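Local coordinates for BH1408 protein (Bacillus halodurans, PDB 4E0A), which probably acts as a GNAT-family N-acetyltransferase, passing an acetyl group from acetyl-coenzyme A to an acceptor amine, at residues L57-A68 with R100-I109; Q84-S92 with H120-D128. The protein carries 1 engineered substitution. All coordinates share one frame; numbering follows the deposited sequence.

In the fold
Interactions 1 and 2 meet one mixed sheet at different places and share the beta-alpha-beta unit formed by strand 86-96, helix 105-119 and strand 124-130. In interaction 1 the start of that helix packs on the hairpin of strands 54-62 and 65-77; in interaction 2 the unit's two parallel strands pair. Their centres are 24 Å apart, and their nearest atoms come to about 7 Å without touching. An acetate sits on the glycine-rich turn of interaction 1, and a phosphate ion lies about 3 Å from the side chain of I91 in interaction 2. In relatives of this family the same turn and the strand pair beside it hold acetyl-coenzyme A.

Interaction 1 of 2, residues L57-A68 with R100-I109; sequences LVFVDEREKIGA and RRGGGIGRLI. With ACY (acetic acid), chain D.
I105, the first residue of helix 105-119, lays its side chain across the ring of F59. Its CG2 makes a CH-pi contact over one face, 4.0 Å from the centroid of the F59 ring and 23° off the normal, while I105 CD1 comes to 3.5 Å from F59 CE1 at the rim. The same CG2 methyl also meets A68, with I105 CG2 and A68 CB 3.5 Å apart, so it is wedged between the ring and the neighbouring strand. F59 presents that face with CG anti to the backbone N (chi1 177°). One turn further along the helix, I109 CD1 rests 4.2 Å from F59 CB, and L108 CD1 approaches the ring obliquely. A CB on G67 would be crowded by the F59 ring, so the bare backbone helps let the two lie close.

Helix 105-119 thus starts over the hairpin of strands 54-62 and 65-77. R101-G106, running from the turn into the first residues of the helix, matches the R-x-x-G-x-G signature of GNAT acetyltransferases, with G104 as N-cap.

The charged contact lies nearer the hairpin tip. R100, its chain bent at chi2 and chi3, directs NH2 to D61 OD2 at 2.8 Å, a salt bridge whose hydrogen bond is nearly straight (165°), lies in the guanidinium plane and uses the anti lone pair of OD2; carboxylate and guanidinium are almost coplanar.

Two backbone amides of the signature turn hold an acetate, probably from the crystallisation liquor. G102 N donates to acetate O at 2.8 Å and G106 N to acetate OXT at 2.9 Å, consistent with the way relatives bind the coenzyme A pyrophosphate; a CB on G106 would strike the acetate methyl.

Interaction 2 of 2, residues Q84-S92 with H120-D128; sequences QQRKTVYIS and HQVDAIELD
V89 and I91 pack tightly against V122, I125 and L127 on one face of this parallel strand pair. V89 CG2 lies 3.8 Å from V122 CG1, I91 CD1 comes to 3.6 Å from I125 CG2, and I91 and L127 run side by side. Within the sheet three backbone bonds join the strands: V89 N donates to A124 O, E126 N to V89 O and I91 N to E126 O. Ahead of them, D123 grips K87 twice, its OD2 taking K87 N at 2.8 Å and its own N donating to K87 O; buried A124 N has no partner. K87, fully extended, carries NZ to H120 O (2.9 Å).

The other face is polar and looser. R86 NH2 meets E126 OE2 edge-on at 3.0 Å, in the guanidinium plane but 32° out of the carboxylate plane. OE2 is also bound by Q148, and a water links E126 OE1 to T88 OG1. An alanine in place of E126 would probably leave R86 without its carboxylate mate and deprive the water and Q148 of this acceptor. The Y90 OH to D128 OD1 distance, 2.4 Å, is doubtfully short.

Helix 105-119 lies on the apolar face, with Y116 against V89, F110 and I113 against I91, and I114 against I125, completing a beta-alpha-beta crossover. Strand 65-77 pairs with strand 86-96 on its other side, and beyond strand 124-130 an antiparallel strand of the second subunit continues the sheet.

Interaction 1 of 2, residues L57-A68 with R100-I109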
loop_
_atom_site.group_PDB
_atom_site.type_symbol
_atom_site.label_atom_id
_atom_site.label_comp_id
_atom_site.label_asym_id
_atom_site.label_seq_id
_atom_site.Cartn_x
_atom_site.Cartn_y
_atom_site.Cartn_z
ATOM N N LEU A 57 -0.116 22.478 2.910
ATOM C CA LEU A 57 0.966 23.409 3.271
ATOM C C LEU A 57 1.672 23.873 2.010
ATOM O O LEU A 57 1.857 23.081 1.097
ATOM C CB LEU A 57 1.984 22.690 4.147
ATOM C CG LEU A 57 1.472 22.243 5.512
ATOM C CD1 LEU A 57 2.427 21.216 6.136
ATOM C CD2 LEU A 57 1.320 23.461 6.411
ATOM N N VAL A 58 2.058 25.147 1.945
ATOM C CA VAL A 58 2.833 25.640 0.806
ATOM C C VAL A 58 4.057 26.402 1.278
ATOM O O VAL A 58 4.042 27.035 2.332
ATOM C CB VAL A 58 2.022 26.582 -0.140
ATOM C CG1 VAL A 58 0.868 25.839 -0.818
ATOM C CG2 VAL A 58 1.518 27.820 0.614
ATOM N N PHE A 59 5.121 26.307 0.493
ATOM C CA PHE A 59 6.323 27.081 0.706
ATOM C C PHE A 59 6.315 28.210 -0.320
ATOM O O PHE A 59 6.188 27.959 -1.521
ATOM C CB PHE A 59 7.571 26.215 0.491
ATOM C CG PHE A 59 8.856 26.984 0.629
ATOM C CD1 PHE A 59 9.473 27.533 -0.482
ATOM C CD2 PHE A 59 9.435 27.177 1.878
ATOM C CE1 PHE A 59 10.646 28.255 -0.352
ATOM C CE2 PHE A 59 10.605 27.890 2.009
ATOM C CZ PHE A 59 11.212 28.424 0.888
ATOM N N VAL A 60 6.437 29.454 0.145
ATOM C CA VAL A 60 6.435 30.607 -0.755
ATOM C C VAL A 60 7.754 31.344 -0.632
ATOM O O VAL A 60 8.141 31.747 0.465
ATOM C CB VAL A 60 5.300 31.614 -0.436
ATOM C CG1 VAL A 60 5.342 32.760 -1.415
ATOM C CG2 VAL A 60 3.943 30.936 -0.444
ATOM N N ASP A 61 8.444 31.521 -1.755
ATOM C CA ASP A 61 9.767 32.140 -1.744
ATOM C C ASP A 61 9.838 33.328 -2.691
ATOM O O ASP A 61 10.753 34.150 -2.604
ATOM C CB ASP A 61 10.834 31.116 -2.144
ATOM C CG ASP A 61 12.176 31.379 -1.479
ATOM O OD1 ASP A 61 12.237 32.202 -0.536
ATOM O OD2 ASP A 61 13.172 30.750 -1.891
ATOM N N GLU A 62 8.881 33.398 -3.609
ATOM C CA GLU A 62 8.860 34.459 -4.604
ATOM C C GLU A 62 7.448 34.927 -4.885
ATOM O O GLU A 62 6.500 34.148 -4.775
ATOM C CB GLU A 62 9.530 34.005 -5.901
ATOM C CG GLU A 62 10.753 34.828 -6.252
ATOM C CD GLU A 62 10.775 36.164 -5.523
ATOM O OE1 GLU A 62 11.449 36.267 -4.470
ATOM O OE2 GLU A 62 10.118 37.110 -5.999
ATOM N N ARG A 63 7.317 36.204 -5.242
ATOM C CA ARG A 63 6.020 36.779 -5.576
ATOM C C ARG A 63 5.318 35.934 -6.634
ATOM O O ARG A 63 5.890 35.631 -7.685
ATOM C CB ARG A 63 6.157 38.235 -6.050
ATOM C CG ARG A 63 7.530 38.600 -6.594
ATOM C CD ARG A 63 7.494 39.064 -8.049
ATOM N NE ARG A 63 6.832 40.357 -8.210
ATOM C CZ ARG A 63 7.118 41.230 -9.173
ATOM N NH1 ARG A 63 8.066 40.958 -10.063
ATOM N NH2 ARG A 63 6.462 42.380 -9.241
ATOM N N GLU A 64 4.086 35.537 -6.322
ATOM C CA GLU A 64 3.273 34.703 -7.203
ATOM C C GLU A 64 3.969 33.389 -7.578
ATOM O O GLU A 64 3.786 32.883 -8.688
ATOM C CB GLU A 64 2.861 35.484 -8.464
ATOM C CG GLU A 64 2.035 36.749 -8.186
ATOM C CD GLU A 64 2.763 38.044 -8.559
ATOM O OE1 GLU A 64 3.941 37.977 -8.979
ATOM O OE2 GLU A 64 2.154 39.131 -8.433
ATOM N N LYS A 65 4.764 32.842 -6.657
ATOM C CA LYS A 65 5.414 31.549 -6.894
ATOM C C LYS A 65 5.454 30.603 -5.683
ATOM O O LYS A 65 6.159 30.842 -4.697
ATOM C CB LYS A 65 6.798 31.700 -7.533
ATOM C CG LYS A 65 6.783 31.619 -9.056
ATOM C CD LYS A 65 8.126 31.136 -9.599
ATOM C CE LYS A 65 8.094 30.908 -11.113
ATOM N NZ LYS A 65 7.276 29.720 -11.523
ATOM N N ILE A 66 4.694 29.515 -5.784
ATOM C CA ILE A 66 4.747 28.442 -4.798
ATOM C C ILE A 66 5.908 27.525 -5.165
ATOM O O ILE A 66 5.901 26.915 -6.237
ATOM C CB ILE A 66 3.444 27.612 -4.813
ATOM C CG1 ILE A 66 2.236 28.471 -4.430
ATOM C CG2 ILE A 66 3.560 26.366 -3.908
ATOM C CD1 ILE A 66 2.315 29.042 -3.061
ATOM N N GLY A 67 6.902 27.424 -4.287
ATOM C CA GLY A 67 8.035 26.553 -4.546
ATOM C C GLY A 67 7.838 25.090 -4.176
ATOM O O GLY A 67 8.576 24.235 -4.648
ATOM N N ALA A 68 6.853 24.803 -3.325
ATOM C CA ALA A 68 6.607 23.444 -2.859
ATOM C C ALA A 68 5.252 23.373 -2.180
ATOM O O ALA A 68 4.741 24.379 -1.698
ATOM C CB ALA A 68 7.684 23.030 -1.862
ATOM N N ARG A 100 13.539 24.354 -8.213
ATOM C CA ARG A 100 13.843 24.930 -6.906
ATOM C C ARG A 100 14.512 23.914 -5.988
ATOM O O ARG A 100 14.784 24.200 -4.821
ATOM C CB ARG A 100 12.578 25.477 -6.247
ATOM C CG ARG A 100 11.859 26.557 -7.052
ATOM C CD ARG A 100 12.782 27.727 -7.371
ATOM N NE ARG A 100 13.539 28.154 -6.199
ATOM C CZ ARG A 100 13.038 28.887 -5.209
ATOM N NH1 ARG A 100 11.770 29.277 -5.243
ATOM N NH2 ARG A 100 13.804 29.227 -4.183
ATOM N N ARG A 101 14.783 22.728 -6.517
ATOM C CA ARG A 101 15.378 21.665 -5.713
ATOM C C ARG A 101 16.845 21.914 -5.341
ATOM O O ARG A 101 17.566 22.647 -6.037
ATOM C CB ARG A 101 15.217 20.320 -6.416
ATOM C CG ARG A 101 13.765 19.868 -6.489
ATOM C CD ARG A 101 13.565 18.702 -7.435
ATOM N NE ARG A 101 12.157 18.320 -7.494
ATOM C CZ ARG A 101 11.650 17.449 -8.357
ATOM N NH1 ARG A 101 12.435 16.863 -9.251
ATOM N NH2 ARG A 101 10.354 17.166 -8.333
ATOM N N GLY A 102 17.258 21.319 -4.219
ATOM C CA GLY A 102 18.642 21.332 -3.773
ATOM C C GLY A 102 18.956 22.406 -2.747
ATOM O O GLY A 102 20.124 22.681 -2.471
ATOM N N GLY A 103 17.914 23.002 -2.170
ATOM C CA GLY A 103 18.085 24.122 -1.265
ATOM C C GLY A 103 17.402 23.989 0.084
ATOM O O GLY A 103 17.241 24.986 0.792
ATOM N N GLY A 104 17.000 22.772 0.445
ATOM C CA GLY A 104 16.412 22.515 1.752
ATOM C C GLY A 104 14.909 22.736 1.864
ATOM O O GLY A 104 14.324 22.566 2.935
ATOM N N ILE A 105 14.267 23.094 0.760
ATOM C CA ILE A 105 12.823 23.351 0.784
ATOM C C ILE A 105 11.973 22.129 1.180
ATOM O O ILE A 105 11.086 22.241 2.023
ATOM C CB ILE A 105 12.340 23.987 -0.546
ATOM C CG1 ILE A 105 12.941 25.393 -0.683
ATOM C CG2 ILE A 105 10.821 24.078 -0.588
ATOM C CD1 ILE A 105 12.716 26.017 -2.037
ATOM N N GLY A 106 12.249 20.966 0.598
ATOM C CA GLY A 106 11.522 19.762 0.969
ATOM C C GLY A 106 11.646 19.432 2.451
ATOM O O GLY A 106 10.658 19.109 3.134
ATOM N N ARG A 107 12.867 19.515 2.959
ATOM C CA ARG A 107 13.121 19.293 4.381
ATOM C C ARG A 107 12.306 20.239 5.257
ATOM O O ARG A 107 11.750 19.828 6.263
ATOM C CB ARG A 107 14.610 19.443 4.698
ATOM C CG ARG A 107 14.944 19.206 6.155
ATOM C CD ARG A 107 16.445 19.237 6.405
ATOM N NE ARG A 107 17.070 17.926 6.213
ATOM C CZ ARG A 107 17.305 17.056 7.196
ATOM N NH1 ARG A 107 16.960 17.350 8.443
ATOM N NH2 ARG A 107 17.884 15.891 6.934
ATOM N N LEU A 108 12.227 21.510 4.876
ATOM C CA LEU A 108 11.452 22.456 5.663
ATOM C C LEU A 108 9.970 22.060 5.697
ATOM O O LEU A 108 9.325 22.124 6.750
ATOM C CB LEU A 108 11.616 23.880 5.127
ATOM C CG LEU A 108 12.950 24.570 5.436
ATOM C CD1 LEU A 108 13.042 25.887 4.706
ATOM C CD2 LEU A 108 13.106 24.795 6.929
ATOM N N ILE A 109 9.428 21.661 4.555
ATOM C CA ILE A 109 8.025 21.206 4.509
ATOM C C ILE A 109 7.826 19.969 5.385
ATOM O O ILE A 109 6.869 19.883 6.161
ATOM C CB ILE A 109 7.562 20.892 3.082
ATOM C CG1 ILE A 109 7.393 22.189 2.280
ATOM C CG2 ILE A 109 6.234 20.107 3.104
ATOM C CD1 ILE A 109 6.195 22.969 2.706
HETATM C C ACY D . 14.460 19.487 -2.245
HETATM O O ACY D . 15.589 19.525 -2.797
HETATM O OXT ACY D . 13.931 20.470 -1.677
HETATM C CH3 ACY D . 13.695 18.194 -2.263
#

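Interaction 2 of 2, residues Q84-S92 with H120-D128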
loop_
_atom_site.group_PDB
_atom_site.type_symbol
_atom_site.label_atom_id
_atom_site.label_comp_id
_atom_site.label_asym_id
_atom_site.label_seq_id
_atom_site.Cartn_x
_atom_site.Cartn_y
_atom_site.Cartn_z
ATOM N N GLN A 84 -3.717 -3.326 16.094
ATOM C CA GLN A 84 -3.707 -2.233 17.060
ATOM C C GLN A 84 -4.448 -1.047 16.464
ATOM O O GLN A 84 -4.439 -0.857 15.243
ATOM C CB GLN A 84 -2.279 -1.819 17.429
ATOM C CG GLN A 84 -1.378 -2.957 17.903
ATOM C CD GLN A 84 -1.711 -3.464 19.304
ATOM O OE1 GLN A 84 -2.718 -3.088 19.898
ATOM N NE2 GLN A 84 -0.851 -4.329 19.833
ATOM N N GLN A 85 -5.122 -0.294 17.328
ATOM C CA GLN A 85 -5.686 0.996 16.959
ATOM C C GLN A 85 -4.532 1.908 16.538
ATOM O O GLN A 85 -3.483 1.947 17.192
ATOM C CB GLN A 85 -6.411 1.593 18.160
ATOM C CG GLN A 85 -6.971 2.994 17.933
ATOM C CD GLN A 85 -7.806 3.471 19.104
ATOM O OE1 GLN A 85 -8.360 2.665 19.851
ATOM N NE2 GLN A 85 -7.899 4.788 19.273
ATOM N N ARG A 86 -4.715 2.661 15.466
ATOM C CA ARG A 86 -3.599 3.429 14.949
ATOM C C ARG A 86 -3.978 4.837 14.501
ATOM O O ARG A 86 -4.973 5.039 13.808
ATOM C CB ARG A 86 -2.956 2.659 13.801
ATOM C CG ARG A 86 -1.544 3.035 13.529
ATOM C CD ARG A 86 -0.835 1.895 12.849
ATOM N NE ARG A 86 0.328 2.381 12.120
ATOM C CZ ARG A 86 1.491 2.637 12.691
ATOM N NH1 ARG A 86 1.637 2.438 13.994
ATOM N NH2 ARG A 86 2.503 3.086 11.959
ATOM N N LYS A 87 -3.153 5.799 14.889
ATOM C CA LYS A 87 -3.329 7.188 14.474
ATOM C C LYS A 87 -2.070 7.632 13.733
ATOM O O LYS A 87 -0.959 7.556 14.264
ATOM C CB LYS A 87 -3.585 8.070 15.706
ATOM C CG LYS A 87 -4.000 9.504 15.381
ATOM C CD LYS A 87 -4.291 10.309 16.654
ATOM C CE LYS A 87 -4.880 11.675 16.297
ATOM N NZ LYS A 87 -5.150 12.498 17.509
ATOM N N THR A 88 -2.229 8.069 12.489
ATOM C CA THR A 88 -1.071 8.507 11.721
ATOM C C THR A 88 -1.335 9.798 10.970
ATOM O O THR A 88 -2.486 10.236 10.821
ATOM C CB THR A 88 -0.643 7.455 10.654
ATOM O OG1 THR A 88 -1.763 7.119 9.824
ATOM C CG2 THR A 88 -0.085 6.186 11.310
ATOM N N VAL A 89 -0.257 10.396 10.486
ATOM C CA VAL A 89 -0.368 11.413 9.446
ATOM C C VAL A 89 0.014 10.744 8.140
ATOM O O VAL A 89 1.089 10.149 8.041
ATOM C CB VAL A 89 0.584 12.591 9.692
ATOM C CG1 VAL A 89 0.616 13.502 8.468
ATOM C CG2 VAL A 89 0.164 13.365 10.921
ATOM N N TYR A 90 -0.855 10.830 7.139
ATOM C CA TYR A 90 -0.541 10.250 5.842
ATOM C C TYR A 90 -0.269 11.354 4.837
ATOM O O TYR A 90 -1.118 12.227 4.606
ATOM C CB TYR A 90 -1.676 9.375 5.337
ATOM C CG TYR A 90 -1.357 8.693 4.024
ATOM C CD1 TYR A 90 -0.505 7.597 3.983
ATOM C CD2 TYR A 90 -1.896 9.154 2.817
ATOM C CE1 TYR A 90 -0.208 6.959 2.776
ATOM C CE2 TYR A 90 -1.588 8.529 1.610
ATOM C CZ TYR A 90 -0.752 7.427 1.603
ATOM O OH TYR A 90 -0.449 6.790 0.413
ATOM N N ILE A 91 0.925 11.334 4.263
ATOM C CA ILE A 91 1.293 12.326 3.265
ATOM C C ILE A 91 0.866 11.804 1.895
ATOM O O ILE A 91 1.486 10.888 1.365
ATOM C CB ILE A 91 2.811 12.574 3.256
ATOM C CG1 ILE A 91 3.297 13.049 4.638
ATOM C CG2 ILE A 91 3.162 13.579 2.175
ATOM C CD1 ILE A 91 4.805 13.162 4.731
ATOM N N SER A 92 -0.187 12.388 1.332
ATOM C CA SER A 92 -0.685 11.976 0.019
ATOM C C SER A 92 0.049 12.677 -1.126
ATOM O O SER A 92 0.142 12.146 -2.230
ATOM C CB SER A 92 -2.198 12.211 -0.078
ATOM O OG SER A 92 -2.498 13.590 0.022
ATOM N N HIS A 120 -0.654 16.475 17.072
ATOM C CA HIS A 120 -1.824 15.604 17.120
ATOM C C HIS A 120 -1.533 14.240 17.746
ATOM O O HIS A 120 -2.360 13.322 17.681
ATOM C CB HIS A 120 -2.449 15.476 15.729
ATOM C CG HIS A 120 -3.067 16.750 15.249
ATOM N ND1 HIS A 120 -2.317 17.805 14.775
ATOM C CD2 HIS A 120 -4.356 17.162 15.225
ATOM C CE1 HIS A 120 -3.121 18.803 14.452
ATOM N NE2 HIS A 120 -4.363 18.439 14.717
ATOM N N GLN A 121 -0.355 14.128 18.356
ATOM C CA GLN A 121 0.078 12.915 19.046
ATOM C C GLN A 121 -0.106 11.631 18.240
ATOM O O GLN A 121 -0.574 10.610 18.759
ATOM C CB GLN A 121 -0.616 12.805 20.406
ATOM C CG GLN A 121 -0.198 13.896 21.366
ATOM C CD GLN A 121 -0.656 13.622 22.776
ATOM O OE1 GLN A 121 -1.854 13.637 23.066
ATOM N NE2 GLN A 121 0.296 13.355 23.667
ATOM N N VAL A 122 0.275 11.683 16.969
ATOM C CA VAL A 122 0.149 10.517 16.108
ATOM C C VAL A 122 1.254 9.514 16.380
ATOM O O VAL A 122 2.312 9.856 16.916
ATOM C CB VAL A 122 0.180 10.910 14.630
ATOM C CG1 VAL A 122 -0.795 12.061 14.401
ATOM C CG2 VAL A 122 1.599 11.314 14.230
ATOM N N ASP A 123 0.994 8.272 16.000
ATOM C CA ASP A 123 1.955 7.196 16.153
ATOM C C ASP A 123 3.069 7.313 15.136
ATOM O O ASP A 123 4.205 6.920 15.398
ATOM C CB ASP A 123 1.260 5.844 15.972
ATOM C CG ASP A 123 0.179 5.597 17.007
ATOM O OD1 ASP A 123 0.516 5.516 18.204
ATOM O OD2 ASP A 123 -1.000 5.453 16.625
ATOM N N ALA A 124 2.757 7.844 13.958
ATOM C CA ALA A 124 3.745 7.801 12.893
ATOM C C ALA A 124 3.337 8.675 11.717
ATOM O O ALA A 124 2.160 9.020 11.567
ATOM C CB ALA A 124 3.936 6.344 12.421
ATOM N N ILE A 125 4.313 9.029 10.891
ATOM C CA ILE A 125 4.028 9.625 9.591
ATOM C C ILE A 125 4.196 8.508 8.577
ATOM O O ILE A 125 5.148 7.733 8.673
ATOM C CB ILE A 125 5.010 10.744 9.261
ATOM C CG1 ILE A 125 4.865 11.872 10.290
ATOM C CG2 ILE A 125 4.774 11.270 7.846
ATOM C CD1 ILE A 125 5.915 12.935 10.159
ATOM N N GLU A 126 3.266 8.411 7.625
ATOM C CA GLU A 126 3.347 7.407 6.576
ATOM C C GLU A 126 3.129 8.039 5.198
ATOM O O GLU A 126 2.547 9.117 5.096
ATOM C CB GLU A 126 2.314 6.302 6.813
ATOM C CG GLU A 126 2.464 5.580 8.147
ATOM C CD GLU A 126 1.471 4.433 8.285
ATOM O OE1 GLU A 126 0.420 4.464 7.601
ATOM O OE2 GLU A 126 1.743 3.498 9.071
ATOM N N LEU A 127 3.610 7.366 4.154
ATOM C CA LEU A 127 3.362 7.773 2.771
ATOM C C LEU A 127 3.633 6.593 1.870
ATOM O O LEU A 127 4.224 5.604 2.306
ATOM C CB LEU A 127 4.255 8.958 2.372
ATOM C CG LEU A 127 5.776 8.772 2.409
ATOM C CD1 LEU A 127 6.348 8.050 1.164
ATOM C CD2 LEU A 127 6.427 10.129 2.583
ATOM N N ASP A 128 3.245 6.702 0.603
ATOM C CA ASP A 128 3.593 5.672 -0.359
ATOM C C ASP A 128 4.428 6.241 -1.475
ATOM O O ASP A 128 4.158 7.323 -1.975
ATOM C CB ASP A 128 2.349 5.004 -0.926
ATOM C CG ASP A 128 1.631 4.151 0.107
ATOM O OD1 ASP A 128 0.563 4.575 0.593
ATOM O OD2 ASP A 128 2.149 3.065 0.448
HETATM O O HOH W 1 -1.503 6.195 7.317
HETATM O O HOH W 2 1.667 8.980 -0.417
#